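Local coordinates for protein citrate synthase (Pyrobaculum aerophilum, PDB 2IBP) that probably catalyses the condensation of oxaloacetate with acetyl-CoA and water to citrate and CoA, the entry step of the tricarboxylic acid cycle, at residues A223-L233 / H378-F389. Residues are numbered along the deposited sequence; the frame is centred on the assembly and turned at random.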
loop_
_atom_site.group_PDB
_atom_site.type_symbol
_atom_site.label_atom_id
_atom_site.label_comp_id
_atom_site.label_asym_id
_atom_site.label_seq_id
_atom_site.Cartn_x
_atom_site.Cartn_y
_atom_site.Cartn_z
ATOM N N ALA A 223 -3.173 2.130 -4.211
ATOM C CA ALA A 223 -3.464 3.537 -3.923
ATOM C C ALA A 223 -4.927 3.702 -3.501
ATOM O O ALA A 223 -5.219 4.475 -2.573
ATOM C CB ALA A 223 -3.169 4.393 -5.145
ATOM N N HIS A 224 -5.846 2.990 -4.162
ATOM C CA HIS A 224 -7.266 3.047 -3.782
ATOM C C HIS A 224 -7.486 2.526 -2.383
ATOM O O HIS A 224 -8.275 3.068 -1.629
ATOM C CB HIS A 224 -8.150 2.216 -4.704
ATOM C CG HIS A 224 -8.509 2.892 -5.990
ATOM N ND1 HIS A 224 -7.694 2.855 -7.100
ATOM C CD2 HIS A 224 -9.628 3.556 -6.363
ATOM C CE1 HIS A 224 -8.303 3.469 -8.104
ATOM N NE2 HIS A 224 -9.472 3.916 -7.676
ATOM N N VAL A 225 -6.867 1.400 -2.072
ATOM C CA VAL A 225 -7.101 0.782 -0.760
ATOM C C VAL A 225 -6.631 1.710 0.361
ATOM O O VAL A 225 -7.323 1.909 1.355
ATOM C CB VAL A 225 -6.433 -0.598 -0.671
ATOM C CG1 VAL A 225 -6.554 -1.161 0.758
ATOM C CG2 VAL A 225 -7.087 -1.545 -1.658
ATOM N N VAL A 226 -5.450 2.277 0.190
ATOM C CA VAL A 226 -4.902 3.190 1.155
ATOM C C VAL A 226 -5.745 4.447 1.209
ATOM O O VAL A 226 -6.153 4.877 2.277
ATOM C CB VAL A 226 -3.427 3.512 0.852
ATOM C CG1 VAL A 226 -2.938 4.684 1.696
ATOM C CG2 VAL A 226 -2.571 2.266 1.054
ATOM N N ALA A 227 -6.074 5.014 0.052
ATOM C CA ALA A 227 -6.877 6.231 0.033
ATOM C C ALA A 227 -8.256 6.017 0.618
ATOM O O ALA A 227 -8.848 6.953 1.177
ATOM C CB ALA A 227 -6.987 6.774 -1.370
ATOM N N SER A 228 -8.751 4.782 0.571
ATOM C CA SER A 228 -10.120 4.494 1.022
ATOM C C SER A 228 -10.326 4.703 2.527
ATOM O O SER A 228 -11.464 4.845 2.981
ATOM C CB SER A 228 -10.591 3.100 0.632
ATOM O OG SER A 228 -10.027 2.112 1.473
ATOM N N THR A 229 -9.223 4.710 3.278
ATOM C CA THR A 229 -9.249 4.959 4.714
ATOM C C THR A 229 -9.135 6.452 5.007
ATOM O O THR A 229 -9.077 6.870 6.164
ATOM C CB THR A 229 -8.077 4.291 5.435
ATOM O OG1 THR A 229 -6.839 4.905 5.050
ATOM C CG2 THR A 229 -8.026 2.803 5.160
ATOM N N LEU A 230 -9.051 7.229 3.932
ATOM C CA LEU A 230 -8.826 8.663 3.972
ATOM C C LEU A 230 -7.407 9.008 4.375
ATOM O O LEU A 230 -7.121 10.132 4.801
ATOM C CB LEU A 230 -9.860 9.415 4.795
ATOM C CG LEU A 230 -11.288 9.286 4.242
ATOM C CD1 LEU A 230 -12.200 10.200 5.065
ATOM C CD2 LEU A 230 -11.386 9.630 2.774
ATOM N N SER A 231 -6.491 8.046 4.183
ATOM C CA SER A 231 -5.080 8.282 4.376
ATOM C C SER A 231 -4.644 9.294 3.313
ATOM O O SER A 231 -5.327 9.498 2.321
ATOM C CB SER A 231 -4.281 6.984 4.251
ATOM O OG SER A 231 -2.912 7.209 4.520
ATOM N N ASP A 232 -3.495 9.907 3.530
ATOM C CA ASP A 232 -3.082 10.988 2.667
ATOM C C ASP A 232 -2.582 10.561 1.307
ATOM O O ASP A 232 -2.169 9.420 1.104
ATOM C CB ASP A 232 -2.040 11.833 3.367
ATOM C CG ASP A 232 -0.743 11.098 3.548
ATOM O OD1 ASP A 232 -0.648 10.236 4.465
ATOM O OD2 ASP A 232 0.181 11.404 2.779
ATOM N N LEU A 233 -2.571 11.517 0.378
ATOM C CA LEU A 233 -2.145 11.256 -0.991
ATOM C C LEU A 233 -0.724 10.769 -1.119
ATOM O O LEU A 233 -0.428 9.921 -1.977
ATOM C CB LEU A 233 -2.361 12.494 -1.853
ATOM C CG LEU A 233 -3.815 12.728 -2.237
ATOM C CD1 LEU A 233 -4.083 14.205 -2.578
ATOM C CD2 LEU A 233 -4.208 11.809 -3.374
ATOM N N HIS A 378 -6.776 8.862 -9.884
ATOM C CA HIS A 378 -7.651 7.768 -9.465
ATOM C C HIS A 378 -8.085 7.924 -8.019
ATOM O O HIS A 378 -9.241 7.719 -7.711
ATOM C CB HIS A 378 -6.992 6.418 -9.674
ATOM C CG HIS A 378 -7.189 5.858 -11.043
ATOM N ND1 HIS A 378 -8.322 5.158 -11.406
ATOM C CD2 HIS A 378 -6.375 5.837 -12.126
ATOM C CE1 HIS A 378 -8.211 4.765 -12.660
ATOM N NE2 HIS A 378 -7.047 5.179 -13.126
ATOM N N VAL A 379 -7.161 8.342 -7.160
ATOM C CA VAL A 379 -7.485 8.583 -5.750
ATOM C C VAL A 379 -8.533 9.685 -5.627
ATOM O O VAL A 379 -9.568 9.508 -4.976
ATOM C CB VAL A 379 -6.257 8.937 -4.917
ATOM C CG1 VAL A 379 -6.677 9.510 -3.547
ATOM C CG2 VAL A 379 -5.385 7.685 -4.764
ATOM N N LEU A 380 -8.282 10.814 -6.282
ATOM C CA LEU A 380 -9.217 11.928 -6.217
ATOM C C LEU A 380 -10.581 11.525 -6.747
ATOM O O LEU A 380 -11.608 11.923 -6.189
ATOM C CB LEU A 380 -8.669 13.145 -6.943
ATOM C CG LEU A 380 -7.377 13.676 -6.318
ATOM C CD1 LEU A 380 -6.818 14.825 -7.129
ATOM C CD2 LEU A 380 -7.544 14.080 -4.869
ATOM N N GLU A 381 -10.604 10.728 -7.803
ATOM C CA GLU A 381 -11.857 10.246 -8.341
ATOM C C GLU A 381 -12.605 9.391 -7.317
ATOM O O GLU A 381 -13.794 9.574 -7.092
ATOM C CB GLU A 381 -11.621 9.451 -9.617
ATOM C CG GLU A 381 -12.884 8.959 -10.264
ATOM C CD GLU A 381 -12.613 8.284 -11.575
ATOM O OE1 GLU A 381 -11.959 7.217 -11.557
ATOM O OE2 GLU A 381 -13.068 8.815 -12.617
ATOM N N TYR A 382 -11.890 8.480 -6.662
ATOM C CA TYR A 382 -12.507 7.616 -5.665
ATOM C C TYR A 382 -13.072 8.442 -4.520
ATOM O O TYR A 382 -14.135 8.129 -3.986
ATOM C CB TYR A 382 -11.504 6.593 -5.132
ATOM C CG TYR A 382 -12.174 5.480 -4.383
ATOM C CD1 TYR A 382 -12.960 4.564 -5.065
ATOM C CD2 TYR A 382 -12.026 5.338 -3.006
ATOM C CE1 TYR A 382 -13.608 3.548 -4.399
ATOM C CE2 TYR A 382 -12.647 4.293 -2.325
ATOM C CZ TYR A 382 -13.460 3.419 -3.035
ATOM O OH TYR A 382 -14.125 2.397 -2.398
ATOM N N TRP A 383 -12.320 9.457 -4.113
ATOM C CA TRP A 383 -12.742 10.338 -3.032
ATOM C C TRP A 383 -14.011 11.135 -3.325
ATOM O O TRP A 383 -14.554 11.786 -2.420
ATOM C CB TRP A 383 -11.627 11.280 -2.616
ATOM C CG TRP A 383 -10.553 10.644 -1.791
ATOM C CD1 TRP A 383 -10.587 9.413 -1.189
ATOM C CD2 TRP A 383 -9.403 11.311 -1.257
ATOM N NE1 TRP A 383 -9.478 9.240 -0.412
ATOM C CE2 TRP A 383 -8.743 10.394 -0.409
ATOM C CE3 TRP A 383 -8.849 12.582 -1.440
ATOM C CZ2 TRP A 383 -7.566 10.713 0.262
ATOM C CZ3 TRP A 383 -7.684 12.902 -0.770
ATOM C CH2 TRP A 383 -7.049 11.967 0.071
ATOM N N GLU A 384 -14.457 11.154 -4.581
ATOM C CA GLU A 384 -15.752 11.773 -4.889
ATOM C C GLU A 384 -16.905 10.931 -4.331
ATOM O O GLU A 384 -18.026 11.408 -4.203
ATOM C CB GLU A 384 -15.928 11.964 -6.396
ATOM C CG GLU A 384 -15.025 13.043 -6.939
ATOM C CD GLU A 384 -15.372 14.410 -6.370
ATOM O OE1 GLU A 384 -16.485 14.910 -6.648
ATOM O OE2 GLU A 384 -14.534 14.995 -5.649
ATOM N N ASN A 385 -16.640 9.666 -4.026
ATOM C CA ASN A 385 -17.644 8.798 -3.411
ATOM C C ASN A 385 -16.867 7.708 -2.695
ATOM O O ASN A 385 -16.837 6.564 -3.131
ATOM C CB ASN A 385 -18.592 8.180 -4.432
ATOM C CG ASN A 385 -19.762 7.464 -3.762
ATOM O OD1 ASN A 385 -20.018 7.660 -2.574
ATOM N ND2 ASN A 385 -20.509 6.689 -4.538
ATOM N N ASN A 386 -16.190 8.107 -1.632
ATOM C CA ASN A 386 -15.302 7.195 -0.952
ATOM C C ASN A 386 -16.039 6.141 -0.160
ATOM O O ASN A 386 -17.077 6.416 0.449
ATOM C CB ASN A 386 -14.400 7.939 0.018
ATOM C CG ASN A 386 -13.330 7.038 0.603
ATOM O OD1 ASN A 386 -12.447 6.582 -0.112
ATOM N ND2 ASN A 386 -13.439 6.737 1.891
ATOM N N ARG A 387 -15.480 4.940 -0.159
ATOM C CA ARG A 387 -15.950 3.892 0.731
ATOM C C ARG A 387 -14.729 3.089 1.123
ATOM O O ARG A 387 -14.017 2.593 0.260
ATOM C CB ARG A 387 -16.972 2.968 0.075
ATOM C CG ARG A 387 -17.528 1.886 1.008
ATOM C CD ARG A 387 -18.349 2.516 2.116
ATOM N NE ARG A 387 -19.126 1.547 2.884
ATOM C CZ ARG A 387 -20.385 1.202 2.613
ATOM N NH1 ARG A 387 -21.017 1.706 1.561
ATOM N NH2 ARG A 387 -21.011 0.325 3.387
ATOM N N ILE A 388 -14.504 2.908 2.418
ATOM C CA ILE A 388 -13.372 2.107 2.856
ATOM C C ILE A 388 -13.522 0.671 2.349
ATOM O O ILE A 388 -14.612 0.097 2.347
ATOM C CB ILE A 388 -13.244 2.126 4.375
ATOM C CG1 ILE A 388 -11.962 1.427 4.825
ATOM C CG2 ILE A 388 -14.489 1.546 5.012
ATOM C CD1 ILE A 388 -11.640 1.667 6.277
ATOM N N PHE A 389 -12.417 0.104 1.879
ATOM C CA PHE A 389 -12.436 -1.288 1.425
ATOM C C PHE A 389 -12.592 -2.221 2.625
ATOM O O PHE A 389 -11.908 -2.065 3.639
ATOM C CB PHE A 389 -11.231 -1.625 0.568
ATOM C CG PHE A 389 -11.324 -1.066 -0.823
ATOM C CD1 PHE A 389 -11.997 -1.764 -1.822
ATOM C CD2 PHE A 389 -10.874 0.202 -1.096
ATOM C CE1 PHE A 389 -12.106 -1.222 -3.111
ATOM C CE2 PHE A 389 -11.022 0.753 -2.351
ATOM C CZ PHE A 389 -11.628 0.041 -3.353
#
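Ala227 presents its methyl group to the hollow between Val379 and Trp383, with CB 3.5 Å from Val379 CG1; a small residue suits this spot because the indole must come up close beside the helix end. Val379 CG1 lies over the centre of one face of that indole, and Ala227 O, in the ring plane, accepts a nearly straight bond from Trp383 NE1 (2.9 Å). This carbonyl also receives Leu230 N from the opposite face of its plane, as part of the Schellman motif ending the helix. Leu233 slides past Val379 in the opposite sense, its CD2 pressed tightly to Val379 CG1 at 3.4 Å, and its CG meets the far end of the indole.

Ser228 is the bump that fills the bend made by Tyr382 and 386-389. With chi1 at 77°, its OG turns back to donate to Val225 O, while Ser228 OG accepts a hydrogen bond from Phe389 N (3.1 Å), so this small hydroxyl ties helix to loop. With CG opposite the backbone N (chi1 -172°), Asn386 reaches across, and its ND2 donates to Ser228 O (2.9 Å) from above the carbonyl plane, whereas its buried OD1 finds no partner in the model. Val225 CG2 lies over one face of the Phe389 ring, whose edge meets Ser228 OG. The face of Tyr382 receives the edge of His224 in an offset edge-to-face pair; separately, Tyr382 OH donates to Arg387 O, fixing the loop's curve. His378 completes this aromatic cluster; His224 ND1 bonds Thr220 O, and Lys32 NZ bonds His224 NE2 and His378 ND1.

The axes of 223-227 and 378-382 cross at -45°. Helix 125-135 packs on Trp383, helix 141-169 on Leu233 and Leu380, and helix 233-244 on Ala227. Ser231 OG bonds Ala242 O and Arg387 salt-bridges Glu27, both of the second subunit, placing the contact at the dimer interface.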